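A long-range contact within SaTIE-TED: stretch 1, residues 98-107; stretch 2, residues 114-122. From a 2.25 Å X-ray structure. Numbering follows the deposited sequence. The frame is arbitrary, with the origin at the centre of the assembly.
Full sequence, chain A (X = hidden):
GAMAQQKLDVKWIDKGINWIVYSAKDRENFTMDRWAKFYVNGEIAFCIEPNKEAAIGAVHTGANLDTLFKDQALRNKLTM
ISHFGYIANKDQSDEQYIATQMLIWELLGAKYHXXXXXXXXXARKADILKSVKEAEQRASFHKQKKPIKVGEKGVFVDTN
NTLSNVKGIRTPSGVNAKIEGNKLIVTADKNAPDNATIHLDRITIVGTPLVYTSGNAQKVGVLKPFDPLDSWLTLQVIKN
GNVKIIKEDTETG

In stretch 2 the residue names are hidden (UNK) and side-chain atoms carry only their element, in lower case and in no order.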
ATOM      1  N   ILE A  98      -6.160  13.637  -3.003  1.00 28.67           N
ATOM      2  CA  ILE A  98      -7.566  13.649  -3.422  1.00 28.36           C
ATOM      3  C   ILE A  98      -7.845  12.506  -4.392  1.00 28.18           C
ATOM      4  O   ILE A  98      -8.838  11.790  -4.238  1.00 27.98           O
ATOM      5  CB  ILE A  98      -7.965  15.006  -4.048  1.00 28.55           C
ATOM      6  CG1 ILE A  98      -8.046  16.067  -2.957  1.00 29.29           C
ATOM      7  CG2 ILE A  98      -9.313  14.918  -4.757  1.00 32.33           C
ATOM      8  CD1 ILE A  98      -8.172  17.487  -3.468  1.00 31.31           C
ATOM      9  N   ALA A  99      -6.970  12.341  -5.386  1.00 29.57           N
ATOM     10  CA  ALA A  99      -7.114  11.256  -6.375  1.00 30.76           C
ATOM     11  C   ALA A  99      -7.115   9.889  -5.694  1.00 29.65           C
ATOM     12  O   ALA A  99      -7.928   9.030  -6.022  1.00 30.83           O
ATOM     13  CB  ALA A  99      -6.008  11.324  -7.413  1.00 29.32           C
ATOM     14  N   THR A 100      -6.216   9.709  -4.730  1.00 28.45           N
ATOM     15  CA  THR A 100      -6.138   8.462  -3.977  1.00 31.59           C
ATOM     16  C   THR A 100      -7.423   8.225  -3.178  1.00 28.83           C
ATOM     17  O   THR A 100      -7.986   7.130  -3.230  1.00 30.54           O
ATOM     18  CB  THR A 100      -4.901   8.451  -3.059  1.00 31.61           C
ATOM     19  OG1 THR A 100      -3.732   8.640  -3.858  1.00 33.81           O
ATOM     20  CG2 THR A 100      -4.776   7.135  -2.311  1.00 34.24           C
ATOM     21  N   GLN A 101      -7.887   9.250  -2.462  1.00 29.00           N
ATOM     22  CA  GLN A 101      -9.165   9.180  -1.736  1.00 28.77           C
ATOM     23  C   GLN A 101     -10.313   8.851  -2.682  1.00 28.46           C
ATOM     24  O   GLN A 101     -11.174   8.046  -2.350  1.00 27.80           O
ATOM     25  CB  GLN A 101      -9.465  10.502  -1.018  1.00 29.25           C
ATOM     26  CG  GLN A 101     -10.793  10.552  -0.261  1.00 29.53           C
ATOM     27  CD  GLN A 101     -10.842   9.607   0.915  1.00 30.06           C
ATOM     28  OE1 GLN A 101     -10.516   9.992   2.042  1.00 30.59           O
ATOM     29  NE2 GLN A 101     -11.244   8.362   0.666  1.00 26.25           N
HETATM   30  N   MSE A 102     -10.322   9.494  -3.846  1.00 28.93           N
HETATM   31  CA  MSE A 102     -11.374   9.273  -4.842  1.00 31.90           C
HETATM   32  C   MSE A 102     -11.371   7.873  -5.408  1.00 33.66           C
HETATM   33  O   MSE A 102     -12.438   7.318  -5.689  1.00 35.02           O
HETATM   34  CB  MSE A 102     -11.287  10.284  -5.988  1.00 34.68           C
HETATM   35  CG  MSE A 102     -12.030  11.569  -5.635  1.00 34.54           C
HETATM   36 SE   MSE A 102     -11.531  12.962  -6.930  1.00 38.78          SE
HETATM   37  CE  MSE A 102     -12.473  12.247  -8.508  1.00 40.79           C
ATOM     38  N   LEU A 103     -10.182   7.293  -5.589  1.00 34.08           N
ATOM     39  CA  LEU A 103     -10.054   5.915  -6.074  1.00 36.76           C
ATOM     40  C   LEU A 103     -10.488   4.890  -5.023  1.00 35.80           C
ATOM     41  O   LEU A 103     -11.149   3.904  -5.356  1.00 36.85           O
ATOM     42  CB  LEU A 103      -8.617   5.625  -6.531  1.00 38.10           C
ATOM     43  CG  LEU A 103      -8.361   4.252  -7.181  1.00 39.46           C
ATOM     44  CD1 LEU A 103      -9.369   3.946  -8.278  1.00 42.60           C
ATOM     45  CD2 LEU A 103      -6.941   4.192  -7.727  1.00 40.39           C
ATOM     46  N   ILE A 104     -10.098   5.127  -3.768  1.00 32.81           N
ATOM     47  CA  ILE A 104     -10.591   4.353  -2.624  1.00 33.17           C
ATOM     48  C   ILE A 104     -12.114   4.381  -2.600  1.00 33.89           C
ATOM     49  O   ILE A 104     -12.752   3.342  -2.449  1.00 38.40           O
ATOM     50  CB  ILE A 104     -10.005   4.877  -1.283  1.00 31.74           C
ATOM     51  CG1 ILE A 104      -8.543   4.436  -1.152  1.00 31.24           C
ATOM     52  CG2 ILE A 104     -10.807   4.387  -0.076  1.00 32.00           C
ATOM     53  CD1 ILE A 104      -7.746   5.212  -0.121  1.00 29.88           C
ATOM     54  N   TRP A 105     -12.686   5.570  -2.761  1.00 35.14           N
ATOM     55  CA  TRP A 105     -14.140   5.726  -2.768  1.00 38.48           C
ATOM     56  C   TRP A 105     -14.846   5.058  -3.950  1.00 40.33           C
ATOM     57  O   TRP A 105     -15.995   4.656  -3.802  1.00 41.79           O
ATOM     58  CB  TRP A 105     -14.543   7.203  -2.711  1.00 37.79           C
ATOM     59  CG  TRP A 105     -14.473   7.846  -1.362  1.00 35.53           C
ATOM     60  CD1 TRP A 105     -14.229   7.248  -0.155  1.00 36.99           C
ATOM     61  CD2 TRP A 105     -14.709   9.223  -1.082  1.00 34.25           C
ATOM     62  NE1 TRP A 105     -14.271   8.178   0.852  1.00 32.93           N
ATOM     63  CE2 TRP A 105     -14.570   9.398   0.312  1.00 33.63           C
ATOM     64  CE3 TRP A 105     -15.026  10.331  -1.876  1.00 33.67           C
ATOM     65  CZ2 TRP A 105     -14.723  10.642   0.931  1.00 35.52           C
ATOM     66  CZ3 TRP A 105     -15.175  11.568  -1.263  1.00 36.55           C
ATOM     67  CH2 TRP A 105     -15.021  11.713   0.130  1.00 35.39           C
ATOM     68  N   GLU A 106     -14.186   4.943  -5.105  1.00 42.83           N
ATOM     69  CA  GLU A 106     -14.748   4.176  -6.233  1.00 48.88           C
ATOM     70  C   GLU A 106     -15.009   2.718  -5.870  1.00 51.86           C
ATOM     71  O   GLU A 106     -16.002   2.147  -6.309  1.00 55.96           O
ATOM     72  CB  GLU A 106     -13.851   4.230  -7.476  1.00 51.62           C
ATOM     73  CG  GLU A 106     -13.880   5.567  -8.202  1.00 54.45           C
ATOM     74  CD  GLU A 106     -13.676   5.466  -9.708  1.00 60.07           C
ATOM     75  OE1 GLU A 106     -14.280   4.571 -10.337  1.00 66.83           O
ATOM     76  OE2 GLU A 106     -12.928   6.304 -10.269  1.00 57.77           O
ATOM     77  N   LEU A 107     -14.120   2.128  -5.070  1.00 51.86           N
ATOM     78  CA  LEU A 107     -14.292   0.748  -4.603  1.00 56.40           C
ATOM     79  C   LEU A 107     -15.378   0.578  -3.543  1.00 53.87           C
ATOM     80  O   LEU A 107     -15.862  -0.530  -3.337  1.00 58.48           O
ATOM     81  CB  LEU A 107     -12.971   0.192  -4.059  1.00 57.11           C
ATOM     82  CG  LEU A 107     -11.861  -0.065  -5.075  1.00 59.81           C
ATOM     83  CD1 LEU A 107     -10.627  -0.543  -4.330  1.00 59.23           C
ATOM     84  CD2 LEU A 107     -12.289  -1.080  -6.137  1.00 64.62           C
ATOM     85  N   UNK A 114     -19.325  14.924 -11.938  1.00 61.08           N
ATOM     86  CA  UNK A 114     -18.431  15.995 -12.388  1.00 58.84           C
ATOM     87  C   UNK A 114     -17.110  15.884 -11.648  1.00 51.44           C
ATOM     88  O   UNK A 114     -17.098  15.613 -10.442  1.00 50.82           O
ATOM     89  c   UNK A 114     -19.038  17.390 -12.104  1.00 59.98           C
ATOM     90  o   UNK A 114     -20.319  17.488 -12.732  1.00 67.35           O
ATOM     91  c   UNK A 114     -18.141  18.520 -12.623  1.00 59.47           C
ATOM     92  N   UNK A 115     -16.008  16.088 -12.368  1.00 50.35           N
ATOM     93  CA  UNK A 115     -14.670  16.116 -11.771  1.00 49.14           C
ATOM     94  C   UNK A 115     -13.907  17.342 -12.274  1.00 48.79           C
ATOM     95  O   UNK A 115     -13.822  17.573 -13.476  1.00 50.61           O
ATOM     96  c   UNK A 115     -14.590  13.591 -11.536  1.00 50.98           C
ATOM     97  c   UNK A 115     -13.984  12.267 -11.966  1.00 51.42           C
ATOM     98  c   UNK A 115     -13.863  14.832 -12.078  1.00 50.27           C
ATOM     99  c   UNK A 115     -12.457  14.928 -11.478  1.00 47.56           C
ATOM    100  N   UNK A 116     -13.364  18.123 -11.342  1.00 46.59           N
ATOM    101  CA  UNK A 116     -12.529  19.277 -11.672  1.00 49.55           C
ATOM    102  C   UNK A 116     -11.375  18.833 -12.572  1.00 51.95           C
ATOM    103  O   UNK A 116     -10.643  17.913 -12.217  1.00 49.16           O
ATOM    104  c   UNK A 116     -10.517  23.247 -11.500  1.00 57.57           C
ATOM    105  c   UNK A 116      -9.279  23.219 -10.863  1.00 56.06           C
ATOM    106  c   UNK A 116     -11.395  22.178 -11.341  1.00 54.49           C
ATOM    107  c   UNK A 116     -11.999  19.909 -10.383  1.00 48.78           C
ATOM    108  c   UNK A 116     -11.046  21.070 -10.568  1.00 50.98           C
ATOM    109  c   UNK A 116      -9.801  21.075  -9.935  1.00 51.54           C
ATOM    110  c   UNK A 116      -8.923  22.139 -10.080  1.00 52.16           C
ATOM    111  o   UNK A 116      -8.390  24.262 -10.991  1.00 58.76           O
ATOM    112  N   UNK A 117     -11.238  19.469 -13.737  1.00 56.10           N
ATOM    113  CA  UNK A 117     -10.219  19.084 -14.728  1.00 59.56           C
ATOM    114  C   UNK A 117      -8.789  19.214 -14.194  1.00 57.76           C
ATOM    115  O   UNK A 117      -7.913  18.433 -14.568  1.00 57.97           O
ATOM    116  c   UNK A 117      -9.594  19.327 -17.178  1.00 73.60           C
ATOM    117  n   UNK A 117      -8.658  20.096 -17.731  1.00 76.05           N
ATOM    118  c   UNK A 117     -10.362  19.917 -16.008  1.00 67.27           C
ATOM    119  o   UNK A 117      -9.843  18.191 -17.586  1.00 75.97           O
ATOM    120  N   UNK A 118      -8.568  20.187 -13.309  1.00 54.78           N
ATOM    121  CA  UNK A 118      -7.268  20.403 -12.682  1.00 53.58           C
ATOM    122  C   UNK A 118      -6.755  19.305 -11.760  1.00 49.85           C
ATOM    123  O   UNK A 118      -5.594  19.344 -11.362  1.00 49.96           O
ATOM    124  N   UNK A 119      -7.609  18.347 -11.395  1.00 49.83           N
ATOM    125  CA  UNK A 119      -7.149  17.110 -10.741  1.00 53.08           C
ATOM    126  C   UNK A 119      -6.267  16.222 -11.603  1.00 52.36           C
ATOM    127  O   UNK A 119      -5.426  15.505 -11.062  1.00 47.88           O
ATOM    128  c   UNK A 119      -8.952  17.650  -8.350  1.00 60.61           C
ATOM    129  c   UNK A 119      -9.608  15.259  -8.375  1.00 59.27           C
ATOM    130  c   UNK A 119      -8.542  16.263  -8.760  1.00 54.81           C
ATOM    131  c   UNK A 119      -8.318  16.240 -10.260  1.00 56.15           C
ATOM    132  N   UNK A 120      -6.496  16.233 -12.917  1.00 53.19           N
ATOM    133  CA  UNK A 120      -5.846  15.300 -13.828  1.00 54.90           C
ATOM    134  C   UNK A 120      -6.162  13.873 -13.352  1.00 49.78           C
ATOM    135  O   UNK A 120      -5.267  13.037 -13.218  1.00 47.99           O
ATOM    136  o   UNK A 120      -4.219  15.028 -16.209  1.00 67.55           O
ATOM    137  n   UNK A 120      -2.428  14.549 -14.945  1.00 61.70           N
ATOM    138  c   UNK A 120      -3.656  15.023 -15.114  1.00 61.64           C
ATOM    139  c   UNK A 120      -4.331  15.589 -13.879  1.00 57.10           C
ATOM    140  N   UNK A 121      -7.447  13.618 -13.090  1.00 46.42           N
ATOM    141  CA  UNK A 121      -7.872  12.424 -12.345  1.00 43.81           C
ATOM    142  C   UNK A 121      -7.607  11.125 -13.082  1.00 45.17           C
ATOM    143  O   UNK A 121      -7.079  10.180 -12.495  1.00 45.96           O
ATOM    144  c   UNK A 121     -10.643   9.043  -9.649  1.00 39.90           C
ATOM    145  o   UNK A 121     -11.046   7.950  -8.901  1.00 37.75           O
ATOM    146  c   UNK A 121     -11.203   9.285 -10.894  1.00 39.52           C
ATOM    147  c   UNK A 121     -10.786  10.387 -11.636  1.00 42.09           C
ATOM    148  c   UNK A 121      -9.270  11.015  -9.888  1.00 36.57           C
ATOM    149  c   UNK A 121      -9.360  12.479 -11.965  1.00 41.77           C
ATOM    150  c   UNK A 121      -9.670   9.909  -9.142  1.00 37.31           C
ATOM    151  c   UNK A 121      -9.819  11.275 -11.146  1.00 40.22           C
ATOM    152  N   UNK A 122      -7.984  11.072 -14.352  1.00 50.60           N
ATOM    153  CA  UNK A 122      -7.862   9.835 -15.119  1.00 56.74           C
ATOM    154  C   UNK A 122      -6.406   9.385 -15.242  1.00 56.14           C
ATOM    155  O   UNK A 122      -6.125   8.194 -15.119  1.00 58.29           O
ATOM    156  o   UNK A 122     -10.492   7.822 -16.075  1.00 79.30           O
ATOM    157  c   UNK A 122      -8.521   9.971 -16.497  1.00 66.20           C
ATOM    158  c   UNK A 122     -10.751   8.997 -15.732  1.00 77.10           C
ATOM    159  o   UNK A 122     -11.568   9.273 -14.824  1.00 79.80           O
ATOM    160  c   UNK A 122     -10.038  10.142 -16.445  1.00 72.59           C
TER

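Position 114 opens the stretch in a strand, with three side-chain atoms: a first carbon that forks into one oxygen and one carbon. A beta-branched hydroxyl side chain is threonine, T114. It is exposed and out of reach of the helix 98-107, so this contact places no demand on it.

Position 115, still strand, carries four carbons, forked at the first, with one arm two carbons long. That is isoleucine, I115. Its CA-to-CB bond points toward the helix, and the tip of the long arm, CD1, lies 3.8 Å from M102 CE, an apolar touch that covers little surface.

Position 116 has one carbon leading to a six-carbon ring that bears an oxygen. The residue is tyrosine, Y116, yet its ring stays beyond contact distance of stretch 1. Its backbone does local work instead, accepting a hydrogen bond across a short 3-10 segment: the N atom of position 119 lies 3.2 Å from Y116 O.

Position 117 shows two carbons, the second carrying one oxygen and one nitrogen: a short amide, asparagine, N117. It is exposed and far from the helix.

Position 118 has no side-chain atoms and is glycine, G118. An ideal CB here would lie 2.5 Å from Y116 CE2, so it would clash with the Y116 ring as that ring is placed; the helix has no part in that restriction.

Position 119 carries four carbons, forked at the second, which makes it leucine, L119. Buried and pointed toward the helix, it brings CD2 to 3.6 Å from I98 CG2 and to 3.3 Å from M102 SE. One methyl thus touches two residues a helical turn apart.

Position 120 again has two carbons, the second with one oxygen and one nitrogen: asparagine, N120. It stands at the N-cap position, but its side chain makes no capping bond; its phi is positive, 57°, and the helix begins at the next position.

Position 121 holds one carbon, then a six-carbon ring bearing an oxygen that lies 2.9 Å from E106 OE2. It is tyrosine, Y121, and it gives up the most surface to the other stretch. Its CA-to-CB bond points sideways, but the end of the side chain comes nearer, so the ring sits as a knob among A99, M102, L103 and E106. M102 CE lies over one face, 3.6 Å from the ring centroid in a CH-pi contact, while A99 O approaches the edge, 3.7 Å from CE1.

Position 122 has three carbons, the third carrying two oxygens: glutamate, E122. It is exposed; its CA-to-CB bond points away, and although the end of the side chain comes nearer, it makes no contact with the helix.

The rule is compact. The selenomethionine M102 is the hub of the helix side, touching I115, L119 and the Y121 ring with one flexible chain. The ring packs against the helix, and its hydroxyl donates a hydrogen bond from Y121 OH to E106 OE2, 2.9 Å long, giving the polar end of a largely apolar plug a partner on the partly exposed E106.

Stretch 2 114-122: TIYNGLNYE
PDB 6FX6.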